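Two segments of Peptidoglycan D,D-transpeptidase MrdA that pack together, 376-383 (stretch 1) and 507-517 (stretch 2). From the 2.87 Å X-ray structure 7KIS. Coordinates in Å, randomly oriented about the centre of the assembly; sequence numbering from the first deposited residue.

Stretch 1 376-383: SLESAIYR
Stretch 2, residues 507-517: DRVDYGMQQVV

Two helices of one chain, far apart in sequence, pack with their N-to-C directions 41° apart (signed crossing angle -41°) and their axes 7.9 Å apart at closest approach. Stretch 1 is a short helix, Leu377 to Tyr382, with Ser376 at the N-cap position (its side chain, chi1 -55°, makes no capping bond) and Arg383 just beyond. Stretch 2 is helical throughout and part of a longer helix. Most helical residues have ordinary alpha-helical phi and psi; Ile381 is at -85°/-53°, Tyr382 at -75°/-8°, Gln515 at -76°/-8° and Val517 at -102°/-29°, while outside the short helix Ser376 is extended at -115°/-170° and Arg383 is at -109°/-5°. In stretch 1, Ala380 N bonds to Ser376 O (2.7 Å) and Tyr382 N to Glu378 O (3.0 Å), whereas Ile381 N bonds to Glu378 O (2.9 Å, i to i-3) and only weakly to Leu377 O (3.2 Å). In stretch 2 the i to i-4 ladder includes Gly512 N to Arg508 O (3.0 Å) and Met513 N to Val509 O (2.8 Å); near the end, Val516 N bonds weakly to Gly512 O (3.4 Å) and Met513 O (3.2 Å). The nearest CA atoms across the pair are those of Tyr382 and Val516, 4.2 Å apart.

No hydrogen bond crosses the interface; the contact is van der Waals packing that buries 423 Å² over both sides. Ile381 (chi1 m, chi2 t) is the knob, seated among Val509, Gly512, Met513 and Val516. Its CG2 lies 3.4 Å from Gly512 O and 3.8 Å from Val516 CG2, while its CD1 reaches Val509 CG1 at 4.2 Å. Gly512 leaves room for this fit: an ideal CB there would point toward stretch 1 and come within a tight 3.1 Å of Ile381 CD1. Met513 (m, t, p) points away, yet its CG still lies 4.3 Å from Ile381 CG2.

One turn earlier, Leu377 (t, p) points toward stretch 2, its CD1 4.3 Å from Val509 CG2 (Val509 chi1 t) and its CD2 4.1 Å from Arg508 CB. Arg508 (chi1 m, chi2 t) thus offers aliphatic carbon to the leucine.

At the other end, Val516 (t) places CG2 3.7 Å from Tyr382 CA and likewise 3.7 Å from Ile381 O, packing beside the point where the backbones come close. Tyr382 (chi1 p, chi2 68°) starts toward stretch 2, with CB 3.5 Å from Gln515 O, but its end leads away, and its OH is hydrogen-bonded elsewhere in the structure. Gln515 (m, m) also turns its end away, leaving its CB 3.7 Å from Tyr382 CD2, oblique to the ring.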

# COMPACT_ATOMS: atom_id res chain seq x y z
N SER A 376 -3.98 27.85 8.40
CA SER A 376 -4.67 27.03 9.37
C SER A 376 -4.60 25.57 8.92
O SER A 376 -3.86 25.23 7.99
CB SER A 376 -6.12 27.51 9.53
OG SER A 376 -6.16 28.88 9.86
N LEU A 377 -5.36 24.71 9.60
CA LEU A 377 -5.33 23.28 9.29
C LEU A 377 -5.66 23.03 7.82
O LEU A 377 -4.94 22.33 7.12
CB LEU A 377 -6.30 22.52 10.19
CG LEU A 377 -6.70 21.12 9.72
CD1 LEU A 377 -5.50 20.20 9.78
CD2 LEU A 377 -7.84 20.58 10.56
N GLU A 378 -6.75 23.63 7.34
CA GLU A 378 -7.16 23.36 5.97
C GLU A 378 -6.18 23.99 4.98
O GLU A 378 -5.72 23.32 4.05
CB GLU A 378 -8.58 23.88 5.73
CG GLU A 378 -9.52 23.64 6.90
CD GLU A 378 -9.44 24.73 7.94
OE1 GLU A 378 -10.03 25.81 7.72
OE2 GLU A 378 -8.79 24.51 8.98
N SER A 379 -5.82 25.26 5.20
CA SER A 379 -4.84 25.91 4.33
C SER A 379 -3.53 25.13 4.29
O SER A 379 -2.89 25.03 3.24
CB SER A 379 -4.61 27.35 4.79
OG SER A 379 -3.85 28.09 3.85
N ALA A 380 -3.12 24.57 5.44
CA ALA A 380 -1.89 23.79 5.48
C ALA A 380 -1.98 22.52 4.67
O ALA A 380 -0.96 22.01 4.20
CB ALA A 380 -1.53 23.46 6.92
N ILE A 381 -3.18 21.95 4.51
CA ILE A 381 -3.31 20.69 3.79
C ILE A 381 -3.40 20.92 2.28
O ILE A 381 -2.63 20.34 1.51
CB ILE A 381 -4.50 19.88 4.32
CG1 ILE A 381 -4.29 19.53 5.80
CG2 ILE A 381 -4.68 18.61 3.50
CD1 ILE A 381 -5.04 18.30 6.27
N TYR A 382 -4.34 21.76 1.84
CA TYR A 382 -4.51 21.93 0.40
C TYR A 382 -3.41 22.77 -0.24
O TYR A 382 -3.36 22.86 -1.47
CB TYR A 382 -5.89 22.51 0.06
CG TYR A 382 -6.23 23.88 0.62
CD1 TYR A 382 -5.58 25.03 0.18
CD2 TYR A 382 -7.25 24.03 1.55
CE1 TYR A 382 -5.91 26.27 0.68
CE2 TYR A 382 -7.59 25.27 2.05
CZ TYR A 382 -6.91 26.39 1.61
OH TYR A 382 -7.25 27.63 2.12
N ARG A 383 -2.54 23.39 0.55
CA ARG A 383 -1.32 23.99 0.04
C ARG A 383 -0.07 23.23 0.45
O ARG A 383 1.02 23.56 -0.02
CB ARG A 383 -1.20 25.45 0.51
CG ARG A 383 -2.15 26.40 -0.20
CD ARG A 383 -1.40 27.57 -0.83
NE ARG A 383 -0.34 27.13 -1.73
CZ ARG A 383 -0.53 26.79 -3.00
NH1 ARG A 383 -1.75 26.82 -3.53
NH2 ARG A 383 0.50 26.40 -3.75
N ASP A 507 -13.54 14.50 9.90
CA ASP A 507 -14.21 15.22 8.82
C ASP A 507 -13.47 16.51 8.47
O ASP A 507 -13.58 16.99 7.33
CB ASP A 507 -15.65 15.55 9.22
CG ASP A 507 -16.59 14.36 9.07
OD1 ASP A 507 -16.17 13.34 8.49
OD2 ASP A 507 -17.74 14.46 9.53
N ARG A 508 -12.72 17.08 9.41
CA ARG A 508 -11.97 18.30 9.13
C ARG A 508 -10.71 18.03 8.33
O ARG A 508 -10.40 18.77 7.38
CB ARG A 508 -11.64 19.02 10.44
CG ARG A 508 -12.87 19.55 11.15
CD ARG A 508 -12.50 20.52 12.25
NE ARG A 508 -12.54 19.89 13.57
CZ ARG A 508 -13.54 20.00 14.43
NH1 ARG A 508 -14.61 20.73 14.11
NH2 ARG A 508 -13.49 19.39 15.60
N VAL A 509 -9.96 16.98 8.68
CA VAL A 509 -8.78 16.61 7.90
C VAL A 509 -9.20 16.09 6.53
O VAL A 509 -8.55 16.38 5.52
CB VAL A 509 -7.93 15.59 8.68
CG1 VAL A 509 -6.97 14.87 7.75
CG2 VAL A 509 -7.18 16.28 9.81
N ASP A 510 -10.29 15.32 6.48
CA ASP A 510 -10.78 14.84 5.19
C ASP A 510 -11.18 16.00 4.29
O ASP A 510 -10.92 15.98 3.08
CB ASP A 510 -11.96 13.89 5.40
CG ASP A 510 -11.54 12.55 5.96
OD1 ASP A 510 -10.33 12.37 6.24
OD2 ASP A 510 -12.41 11.67 6.12
N TYR A 511 -11.81 17.03 4.86
CA TYR A 511 -12.15 18.21 4.07
C TYR A 511 -10.90 18.95 3.61
O TYR A 511 -10.90 19.53 2.52
CB TYR A 511 -13.06 19.15 4.88
CG TYR A 511 -13.56 20.33 4.08
CD1 TYR A 511 -14.53 20.16 3.10
CD2 TYR A 511 -13.07 21.61 4.30
CE1 TYR A 511 -15.00 21.24 2.37
CE2 TYR A 511 -13.53 22.69 3.57
CZ TYR A 511 -14.50 22.50 2.61
OH TYR A 511 -14.96 23.57 1.88
N GLY A 512 -9.85 18.95 4.42
CA GLY A 512 -8.59 19.52 3.96
C GLY A 512 -8.00 18.72 2.82
O GLY A 512 -7.54 19.28 1.82
N MET A 513 -8.00 17.39 2.95
CA MET A 513 -7.63 16.53 1.84
C MET A 513 -8.59 16.70 0.67
O MET A 513 -8.19 16.54 -0.49
CB MET A 513 -7.61 15.06 2.28
CG MET A 513 -6.56 14.73 3.32
SD MET A 513 -6.63 12.98 3.77
CE MET A 513 -6.02 12.21 2.27
N GLN A 514 -9.86 17.00 0.95
CA GLN A 514 -10.84 17.18 -0.11
C GLN A 514 -10.53 18.40 -0.97
O GLN A 514 -10.67 18.36 -2.19
CB GLN A 514 -12.24 17.29 0.49
CG GLN A 514 -13.37 17.06 -0.48
CD GLN A 514 -14.71 16.97 0.23
OE1 GLN A 514 -15.65 17.68 -0.11
NE2 GLN A 514 -14.79 16.11 1.24
N GLN A 515 -10.10 19.49 -0.34
CA GLN A 515 -9.77 20.71 -1.07
C GLN A 515 -8.42 20.62 -1.77
O GLN A 515 -8.08 21.53 -2.54
CB GLN A 515 -9.78 21.92 -0.13
CG GLN A 515 -11.14 22.17 0.52
CD GLN A 515 -12.24 22.42 -0.49
OE1 GLN A 515 -13.09 21.57 -0.72
NE2 GLN A 515 -12.22 23.60 -1.11
N VAL A 516 -7.64 19.56 -1.52
CA VAL A 516 -6.40 19.35 -2.27
C VAL A 516 -6.69 19.20 -3.76
O VAL A 516 -5.95 19.71 -4.60
CB VAL A 516 -5.66 18.12 -1.71
CG1 VAL A 516 -4.47 17.77 -2.58
CG2 VAL A 516 -5.22 18.38 -0.27
N VAL A 517 -7.79 18.52 -4.10
CA VAL A 517 -8.07 18.15 -5.48
C VAL A 517 -9.12 19.09 -6.07
O VAL A 517 -9.12 19.35 -7.28
CB VAL A 517 -8.53 16.68 -5.56
CG1 VAL A 517 -8.76 16.27 -7.01
CG2 VAL A 517 -7.50 15.77 -4.91